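Local coordinates for protein possible HxlR family transcriptional factor (Thermoplasma volcanium, PDB 3DF8) that probably binds DNA as a transcriptional regulator of the HxlR family, pairing as a two-chain assembly of winged helix-turn-helix subunits, at residues L31-L36 / M90-S95; H22-K27 / S70-R75; D47-I52 / T58-R63. All coordinates share one frame; numbering follows the deposited sequence. Where two conformers were deposited one is given.

Contact 1: residues L31-L36 / M90-S95; sequences LIISVL and MNVRNS
R93 reaches across from one helix and closes on the carbonyl oxygen of S34 with NE and NH1 together. NE lies 2.8 Å from S34 O and NH1 of R93 2.9 Å from that same O. Both bonds are bent, 151° and 142° at the hydrogen, yet the oxygen sits squarely in the guanidinium plane. The arm is extended, with CG anti to the backbone N, and this carries the group alongside I33, whose CG2 packs 3.7 Å from R93 CB. Beside this polar grip, I33 CD1 meets V92 CG1 at 3.9 Å, the two side chains crossing at about a right angle. That is the tight, buried side; N94, by contrast, is exposed to solvent. NH1 also donates to R6 O of the second subunit, and L106 of that subunit packs on V92. With an alanine at R93, S34 O would probably lose both donors, and one bond to the second subunit, to R6 O, would go with them. The axes of 31-36 and 90-95 pass 9.4 Å apart at -103°, so helix 29-36 of the winged helix-turn-helix domain lies across the long C-terminal helix 87-108, beside the dimer interface.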
loop_
_atom_site.group_PDB
_atom_site.type_symbol
_atom_site.label_atom_id
_atom_site.label_comp_id
_atom_site.label_asym_id
_atom_site.label_seq_id
_atom_site.Cartn_x
_atom_site.Cartn_y
_atom_site.Cartn_z
ATOM N N LEU A 31 -1.540 1.833 8.111
ATOM C CA LEU A 31 -1.173 1.815 9.539
ATOM C C LEU A 31 -2.406 1.582 10.423
ATOM O O LEU A 31 -2.286 0.886 11.442
ATOM C CB LEU A 31 -0.484 3.092 9.930
ATOM C CG LEU A 31 0.935 3.271 9.359
ATOM C CD1 LEU A 31 1.422 4.698 9.704
ATOM C CD2 LEU A 31 1.866 2.143 9.804
ATOM N N ILE A 32 -3.553 2.177 10.075
ATOM C CA ILE A 32 -4.800 1.946 10.860
ATOM C C ILE A 32 -5.168 0.442 10.800
ATOM O O ILE A 32 -5.439 -0.193 11.839
ATOM C CB ILE A 32 -5.943 2.822 10.364
ATOM C CG1 ILE A 32 -5.637 4.306 10.705
ATOM C CG2 ILE A 32 -7.263 2.355 10.997
ATOM C CD1 ILE A 32 -6.471 5.392 9.912
ATOM N N ILE A 33 -5.214 -0.117 9.595
ATOM C CA ILE A 33 -5.463 -1.565 9.445
ATOM C C ILE A 33 -4.487 -2.395 10.261
ATOM O O ILE A 33 -4.880 -3.340 10.920
ATOM C CB ILE A 33 -5.464 -1.998 7.951
ATOM C CG1 ILE A 33 -6.636 -1.285 7.234
ATOM C CG2 ILE A 33 -5.430 -3.549 7.778
ATOM C CD1 ILE A 33 -6.614 -1.391 5.683
ATOM N N SER A 34 -3.206 -2.030 10.205
ATOM C CA SER A 34 -2.183 -2.776 10.951
ATOM C C SER A 34 -2.397 -2.707 12.474
ATOM O O SER A 34 -2.348 -3.745 13.192
ATOM C CB SER A 34 -0.822 -2.212 10.581
ATOM O OG SER A 34 -0.615 -2.302 9.168
ATOM N N VAL A 35 -2.637 -1.516 12.999
ATOM C CA VAL A 35 -2.743 -1.412 14.464
ATOM C C VAL A 35 -4.038 -2.066 14.959
ATOM O O VAL A 35 -4.078 -2.570 16.065
ATOM C CB VAL A 35 -2.536 0.032 15.029
ATOM C CG1 VAL A 35 -1.122 0.532 14.730
ATOM C CG2 VAL A 35 -3.618 1.020 14.523
ATOM N N LEU A 36 -5.093 -2.063 14.129
ATOM C CA LEU A 36 -6.367 -2.675 14.558
ATOM C C LEU A 36 -6.231 -4.176 14.807
ATOM O O LEU A 36 -7.046 -4.816 15.520
ATOM C CB LEU A 36 -7.496 -2.344 13.566
ATOM C CG LEU A 36 -8.185 -0.999 13.759
ATOM C CD1 LEU A 36 -9.110 -0.667 12.613
ATOM C CD2 LEU A 36 -8.933 -0.928 15.115
HETATM N N MSE A 90 -9.187 -8.194 8.122
HETATM C CA MSE A 90 -8.104 -9.087 8.585
HETATM C C MSE A 90 -7.368 -9.754 7.394
HETATM O O MSE A 90 -6.131 -9.894 7.398
HETATM C CB MSE A 90 -8.621 -10.159 9.556
HETATM C CG MSE A 90 -7.468 -11.011 10.141
HETATM SE SE MSE A 90 -6.145 -9.959 11.197
HETATM C CE MSE A 90 -7.339 -9.394 12.600
ATOM N N ASN A 91 -8.110 -10.101 6.352
ATOM C CA ASN A 91 -7.479 -10.562 5.111
ATOM C C ASN A 91 -6.555 -9.516 4.491
ATOM O O ASN A 91 -5.441 -9.823 4.055
ATOM C CB ASN A 91 -8.545 -10.973 4.097
ATOM C CG ASN A 91 -9.289 -12.221 4.515
ATOM O OD1 ASN A 91 -8.767 -13.052 5.267
ATOM N ND2 ASN A 91 -10.509 -12.360 4.041
ATOM N N VAL A 92 -7.018 -8.281 4.404
ATOM C CA VAL A 92 -6.113 -7.207 3.981
ATOM C C VAL A 92 -4.856 -7.135 4.878
ATOM O O VAL A 92 -3.752 -7.010 4.376
ATOM C CB VAL A 92 -6.860 -5.845 3.983
ATOM C CG1 VAL A 92 -5.880 -4.633 3.704
ATOM C CG2 VAL A 92 -8.036 -5.870 2.934
ATOM N N ARG A 93 -5.045 -7.227 6.190
ATOM C CA ARG A 93 -3.922 -7.018 7.104
ATOM C C ARG A 93 -2.940 -8.120 6.845
ATOM O O ARG A 93 -1.725 -7.899 6.809
ATOM C CB ARG A 93 -4.366 -7.059 8.549
ATOM C CG ARG A 93 -3.213 -6.659 9.489
ATOM C CD ARG A 93 -3.641 -6.763 10.913
ATOM N NE ARG A 93 -2.684 -6.207 11.862
ATOM C CZ ARG A 93 -1.603 -6.832 12.334
ATOM N NH1 ARG A 93 -0.788 -6.198 13.189
ATOM N NH2 ARG A 93 -1.336 -8.086 11.967
ATOM N N ASN A 94 -3.476 -9.315 6.653
ATOM C CA ASN A 94 -2.637 -10.512 6.403
ATOM C C ASN A 94 -1.710 -10.300 5.187
ATOM O O ASN A 94 -0.536 -10.647 5.245
ATOM C CB ASN A 94 -3.477 -11.789 6.205
ATOM C CG ASN A 94 -4.064 -12.307 7.506
ATOM O OD1 ASN A 94 -3.640 -11.904 8.599
ATOM N ND2 ASN A 94 -5.067 -13.189 7.400
ATOM N N SER A 95 -2.237 -9.727 4.107
ATOM C CA SER A 95 -1.405 -9.444 2.929
ATOM C C SER A 95 -0.525 -8.221 3.093
ATOM O O SER A 95 0.487 -8.089 2.416
ATOM C CB SER A 95 -2.250 -9.318 1.664
ATOM O OG SER A 95 -3.150 -10.392 1.567
#

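Contact 2: residues H22-K27 / S70-R75; sequences HLLGKK and SGLVER. With ACT (acetate ion), chain C.
What stands out here is how thin the contact is: two single touches bury 103 Å² in all, the closer of them L23 CD2 at 3.6 Å from S70 OG, with S70 CB behind it at 4.1 Å from the same methyl. The hydroxyl is hydrogen-bonded to D66 O in the helix that S70 follows. S70 was modelled in two conformers, so this touch describes one of them. L23 extends its CG anti to the backbone N (chi1 172°), which brings CD2 to S70; its side chain also packs on D66. The second touch is purely apolar and wider, L24 CD2 to L72 CD1 at 4.2 Å. L24 too has an alternate conformer, and its chi1 of -104° falls away from the staggered positions, so its exact place is less certain. V92 of helix 87-108 touches both of these leucines, and L106 of the second subunit packs on L72. In the winged helix-turn-helix fold this is where the short helix 21-25 meets the corner between helix 57-69 and the wing, the hairpin of strands 73-77 and 81-85. G71 makes that corner: with phi at +78° and two bonds back into the last helical turn, it forms a Schellman motif, and its O accepts from T86 OG1. At the end of 22-27, K27 bends at its last torsion and its NZ hydrogen-bonds acetate O at 2.7 Å, with acetate OXT 2.6 Å from NZ; the ion probably comes from the crystallisation liquor, and P16 of the second subunit packs on K27.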
loop_
_atom_site.group_PDB
_atom_site.type_symbol
_atom_site.label_atom_id
_atom_site.label_comp_id
_atom_site.label_asym_id
_atom_site.label_seq_id
_atom_site.Cartn_x
_atom_site.Cartn_y
_atom_site.Cartn_z
ATOM N N HIS A 22 -7.412 3.001 -3.766
ATOM C CA HIS A 22 -7.415 4.441 -3.511
ATOM C C HIS A 22 -7.409 4.701 -2.016
ATOM O O HIS A 22 -6.563 5.447 -1.494
ATOM C CB HIS A 22 -8.648 5.106 -4.172
ATOM C CG HIS A 22 -8.760 6.583 -3.940
ATOM N ND1 HIS A 22 -8.066 7.503 -4.692
ATOM C CD2 HIS A 22 -9.525 7.300 -3.083
ATOM C CE1 HIS A 22 -8.380 8.728 -4.294
ATOM N NE2 HIS A 22 -9.259 8.633 -3.313
ATOM N N LEU A 23 -8.345 4.070 -1.323
ATOM C CA LEU A 23 -8.443 4.246 0.136
ATOM C C LEU A 23 -7.180 3.729 0.816
ATOM O O LEU A 23 -6.573 4.437 1.644
ATOM C CB LEU A 23 -9.657 3.498 0.668
ATOM C CG LEU A 23 -9.796 3.425 2.196
ATOM C CD1 LEU A 23 -9.712 4.816 2.888
ATOM C CD2 LEU A 23 -11.098 2.682 2.551
ATOM N N LEU A 24 -6.776 2.521 0.430
ATOM C CA LEU A 24 -5.606 1.891 1.033
ATOM C C LEU A 24 -4.342 2.737 0.942
ATOM O O LEU A 24 -3.496 2.675 1.832
ATOM C CB LEU A 24 -5.382 0.494 0.453
ATOM C CG LEU A 24 -5.782 -0.674 1.361
ATOM C CD1 LEU A 24 -4.614 -1.014 2.262
ATOM C CD2 LEU A 24 -7.063 -0.444 2.189
ATOM N N GLY A 25 -4.239 3.534 -0.108
ATOM C CA GLY A 25 -3.073 4.402 -0.299
ATOM C C GLY A 25 -3.062 5.707 0.490
ATOM O O GLY A 25 -1.995 6.269 0.729
ATOM N N LYS A 26 -4.234 6.199 0.884
ATOM C CA LYS A 26 -4.322 7.447 1.630
ATOM C C LYS A 26 -3.493 7.356 2.916
ATOM O O LYS A 26 -3.429 6.280 3.550
ATOM C CB LYS A 26 -5.779 7.754 1.979
ATOM C CG LYS A 26 -6.624 8.124 0.788
ATOM C CD LYS A 26 -8.019 8.535 1.229
ATOM C CE LYS A 26 -8.983 8.421 0.049
ATOM N NZ LYS A 26 -9.897 9.608 -0.058
ATOM N N LYS A 27 -2.896 8.491 3.294
ATOM C CA LYS A 27 -2.011 8.559 4.441
ATOM C C LYS A 27 -2.671 7.884 5.649
ATOM O O LYS A 27 -3.834 8.168 5.952
ATOM C CB LYS A 27 -1.639 10.013 4.767
ATOM C CG LYS A 27 -0.469 10.081 5.709
ATOM C CD LYS A 27 0.053 11.517 5.906
ATOM C CE LYS A 27 1.242 11.487 6.856
ATOM N NZ LYS A 27 2.139 10.316 6.525
ATOM N N SER A 70 -16.275 0.559 3.485
ATOM C CA SER A 70 -15.656 -0.417 2.590
ATOM C C SER A 70 -15.701 -1.847 3.128
ATOM O O SER A 70 -15.250 -2.775 2.454
ATOM C CB SER A 70 -14.227 0.018 2.248
ATOM O OG SER A 70 -14.264 1.250 1.537
ATOM N N GLY A 71 -16.265 -2.008 4.335
ATOM C CA GLY A 71 -16.470 -3.330 4.953
ATOM C C GLY A 71 -15.231 -3.956 5.571
ATOM O O GLY A 71 -15.195 -5.174 5.804
ATOM N N LEU A 72 -14.201 -3.148 5.814
ATOM C CA LEU A 72 -12.951 -3.643 6.403
ATOM C C LEU A 72 -12.877 -3.468 7.925
ATOM O O LEU A 72 -12.071 -4.147 8.569
ATOM C CB LEU A 72 -11.714 -2.939 5.749
ATOM C CG LEU A 72 -11.709 -3.122 4.204
ATOM C CD1 LEU A 72 -10.476 -2.468 3.684
ATOM C CD2 LEU A 72 -11.716 -4.614 3.825
ATOM N N VAL A 73 -13.653 -2.527 8.472
ATOM C CA VAL A 73 -13.651 -2.218 9.940
ATOM C C VAL A 73 -15.103 -2.121 10.411
ATOM O O VAL A 73 -15.991 -1.782 9.638
ATOM C CB VAL A 73 -12.906 -0.901 10.166
ATOM C CG1 VAL A 73 -13.096 -0.314 11.604
ATOM C CG2 VAL A 73 -11.417 -1.107 9.877
ATOM N N GLU A 74 -15.345 -2.477 11.672
ATOM C CA GLU A 74 -16.654 -2.211 12.268
ATOM C C GLU A 74 -16.466 -1.554 13.627
ATOM O O GLU A 74 -15.431 -1.780 14.322
ATOM C CB GLU A 74 -17.483 -3.498 12.369
ATOM C CG GLU A 74 -16.724 -4.676 12.920
ATOM C CD GLU A 74 -16.885 -4.870 14.423
ATOM O OE1 GLU A 74 -16.418 -5.918 14.913
ATOM O OE2 GLU A 74 -17.488 -3.991 15.100
ATOM N N ARG A 75 -17.445 -0.706 13.977
ATOM C CA ARG A 75 -17.498 -0.032 15.287
ATOM C C ARG A 75 -18.526 -0.766 16.163
ATOM O O ARG A 75 -19.624 -1.081 15.695
ATOM C CB ARG A 75 -17.904 1.439 15.107
ATOM C CG ARG A 75 -18.141 2.211 16.424
ATOM C CD ARG A 75 -18.856 3.610 16.177
ATOM N NE ARG A 75 -17.975 4.422 15.399
ATOM C CZ ARG A 75 -18.173 4.730 14.123
ATOM N NH1 ARG A 75 -17.261 5.461 13.486
ATOM N NH2 ARG A 75 -19.259 4.281 13.492
HETATM C C ACT C . 1.989 7.429 5.889
HETATM O O ACT C . 2.013 7.639 7.128
HETATM O OXT ACT C . 2.752 8.152 5.198
HETATM C CH3 ACT C . 1.092 6.399 5.267
#

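Contact 3: residues D47-I52 / T58-R63; sequences DIRSSI and TILSRR
L60 carries this contact, reaching from helix 57-69 to I48 and R49 on helix 45-50. The two helices are joined by a short turn and make up the helix-turn-helix unit of this HxlR-type winged domain, where the second helix is probably the one presented to DNA. At L60 CB the bond from CA points at helix 45-50, but CB itself touches nothing there. CG, anti to the backbone N (chi1 179°), carries the fork further across, and the two methyls do the work. CD1 lies 3.7 Å from I48 CG2, and I32 of helix 29-36 packs on this leucine as well. CD2 of L60 goes deeper into the first helix: it sits 3.6 Å from R49 CB and equally 3.6 Å from R49 N, while I48 CG2 is 3.9 Å off. One methyl is thus lodged against backbone as well as side chain, and the isoleucine and leucine cross at about a right angle. F45 adds a further touch on L60.

Of the R49 side chain, CB is what meets the leucine. Beyond it the chain turns at chi3 (61°) and gives NH1 to N46 OD1 and NH2 to S57 OG, so the guanidinium spans from the first helix to the start of the second. One turn beyond L60, R63 donates from NE to K27 O, and the methyl I59 CG2 lies over the centre of one face of the R63 guanidinium, 3.8 Å above its plane.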
loop_
_atom_site.group_PDB
_atom_site.type_symbol
_atom_site.label_atom_id
_atom_site.label_comp_id
_atom_site.label_asym_id
_atom_site.label_seq_id
_atom_site.Cartn_x
_atom_site.Cartn_y
_atom_site.Cartn_z
ATOM N N ASP A 47 -6.956 4.625 21.868
ATOM C CA ASP A 47 -5.963 3.519 21.777
ATOM C C ASP A 47 -5.317 3.520 20.376
ATOM O O ASP A 47 -4.094 3.387 20.216
ATOM C CB ASP A 47 -6.621 2.129 21.919
ATOM C CG ASP A 47 -7.086 1.792 23.334
ATOM O OD1 ASP A 47 -6.469 2.293 24.329
ATOM O OD2 ASP A 47 -8.064 0.968 23.431
ATOM N N ILE A 48 -6.184 3.616 19.375
ATOM C CA ILE A 48 -5.780 3.603 17.965
ATOM C C ILE A 48 -4.934 4.832 17.655
ATOM O O ILE A 48 -3.826 4.718 17.129
ATOM C CB ILE A 48 -6.989 3.552 17.019
ATOM C CG1 ILE A 48 -7.782 2.267 17.241
ATOM C CG2 ILE A 48 -6.543 3.582 15.574
ATOM C CD1 ILE A 48 -9.270 2.377 16.708
ATOM N N ARG A 49 -5.451 6.011 18.002
ATOM C CA ARG A 49 -4.755 7.272 17.735
ATOM C C ARG A 49 -3.367 7.312 18.395
ATOM O O ARG A 49 -2.382 7.706 17.758
ATOM C CB ARG A 49 -5.639 8.450 18.195
ATOM C CG ARG A 49 -5.026 9.855 18.018
ATOM C CD ARG A 49 -5.949 10.972 18.587
ATOM N NE ARG A 49 -6.174 10.787 20.022
ATOM C CZ ARG A 49 -7.299 11.080 20.681
ATOM N NH1 ARG A 49 -7.360 10.852 21.982
ATOM N NH2 ARG A 49 -8.366 11.591 20.060
ATOM N N SER A 50 -3.282 6.843 19.648
ATOM C CA SER A 50 -2.027 6.817 20.399
ATOM C C SER A 50 -0.991 5.895 19.793
ATOM O O SER A 50 0.211 6.081 20.000
ATOM C CB SER A 50 -2.297 6.351 21.819
ATOM O OG SER A 50 -3.014 7.341 22.522
ATOM N N SER A 51 -1.468 4.895 19.053
ATOM C CA SER A 51 -0.617 3.882 18.440
ATOM C C SER A 51 -0.042 4.323 17.091
ATOM O O SER A 51 0.813 3.648 16.533
ATOM C CB SER A 51 -1.408 2.591 18.246
ATOM O OG SER A 51 -1.844 2.075 19.485
ATOM N N ILE A 52 -0.521 5.451 16.555
ATOM C CA ILE A 52 -0.033 5.956 15.273
ATOM C C ILE A 52 0.471 7.383 15.492
ATOM O O ILE A 52 -0.303 8.336 15.361
ATOM C CB ILE A 52 -1.131 5.905 14.143
ATOM C CG1 ILE A 52 -1.697 4.490 14.013
ATOM C CG2 ILE A 52 -0.547 6.376 12.807
ATOM C CD1 ILE A 52 -2.952 4.384 13.136
ATOM N N THR A 58 -9.214 14.069 13.409
ATOM C CA THR A 58 -9.999 14.266 12.187
ATOM C C THR A 58 -9.652 13.221 11.117
ATOM O O THR A 58 -10.547 12.616 10.544
ATOM C CB THR A 58 -9.900 15.711 11.627
ATOM O OG1 THR A 58 -10.517 16.635 12.546
ATOM C CG2 THR A 58 -10.602 15.821 10.244
ATOM N N ILE A 59 -8.367 13.047 10.831
ATOM C CA ILE A 59 -7.952 12.079 9.805
ATOM C C ILE A 59 -8.310 10.666 10.254
ATOM O O ILE A 59 -8.792 9.841 9.455
ATOM C CB ILE A 59 -6.426 12.215 9.457
ATOM C CG1 ILE A 59 -6.158 13.615 8.866
ATOM C CG2 ILE A 59 -5.926 11.002 8.573
ATOM C CD1 ILE A 59 -6.924 13.914 7.615
ATOM N N LEU A 60 -8.080 10.358 11.531
ATOM C CA LEU A 60 -8.399 9.009 12.007
ATOM C C LEU A 60 -9.885 8.711 11.850
ATOM O O LEU A 60 -10.258 7.619 11.408
ATOM C CB LEU A 60 -7.947 8.765 13.441
ATOM C CG LEU A 60 -8.244 7.378 14.061
ATOM C CD1 LEU A 60 -7.665 6.231 13.257
ATOM C CD2 LEU A 60 -7.734 7.321 15.503
ATOM N N SER A 61 -10.716 9.672 12.202
ATOM C CA SER A 61 -12.173 9.493 12.130
ATOM C C SER A 61 -12.605 9.314 10.656
ATOM O O SER A 61 -13.444 8.452 10.340
ATOM C CB SER A 61 -12.864 10.713 12.760
ATOM O OG SER A 61 -14.264 10.562 12.645
ATOM N N ARG A 62 -12.029 10.116 9.763
ATOM C CA ARG A 62 -12.382 10.082 8.333
ATOM C C ARG A 62 -11.973 8.743 7.728
ATOM O O ARG A 62 -12.731 8.143 6.956
ATOM C CB ARG A 62 -11.738 11.243 7.558
ATOM C CG ARG A 62 -12.216 11.347 6.104
ATOM C CD ARG A 62 -11.578 12.497 5.319
ATOM N NE ARG A 62 -11.174 12.053 3.985
ATOM C CZ ARG A 62 -10.832 12.838 2.967
ATOM N NH1 ARG A 62 -10.856 14.166 3.077
ATOM N NH2 ARG A 62 -10.466 12.276 1.820
ATOM N N ARG A 63 -10.778 8.264 8.090
ATOM C CA ARG A 63 -10.325 6.965 7.562
ATOM C C ARG A 63 -11.125 5.774 8.110
ATOM O O ARG A 63 -11.475 4.842 7.365
ATOM C CB ARG A 63 -8.832 6.712 7.842
ATOM C CG ARG A 63 -7.889 7.667 7.183
ATOM C CD ARG A 63 -7.811 7.567 5.675
ATOM N NE ARG A 63 -6.639 8.341 5.323
ATOM C CZ ARG A 63 -6.682 9.653 5.074
ATOM N NH1 ARG A 63 -7.861 10.291 5.037
ATOM N NH2 ARG A 63 -5.568 10.316 4.826
#

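Overall arrangement
All three contacts belong to one winged helix-turn-helix domain. The centres of contact 1 and contact 2 lie about 10 Å apart, those of contact 2 and contact 3 about 12 Å, and those of contact 1 and contact 3 about 14 Å. Along the chain, 22-27 and 31-36 come first, then both halves of contact 3, then 70-75 and 90-95; contact 3 is therefore nested inside the loops closed by the other two, which interleave. Helix 29-36 is the common core: I33 packs on L24, L36 on V73 and I48, and I32 on L60, I52 and R63. Contacts 1 and 2 also touch the second subunit, so helix 29-36 lies between helix 57-69, probably the recognition helix, and that subunit.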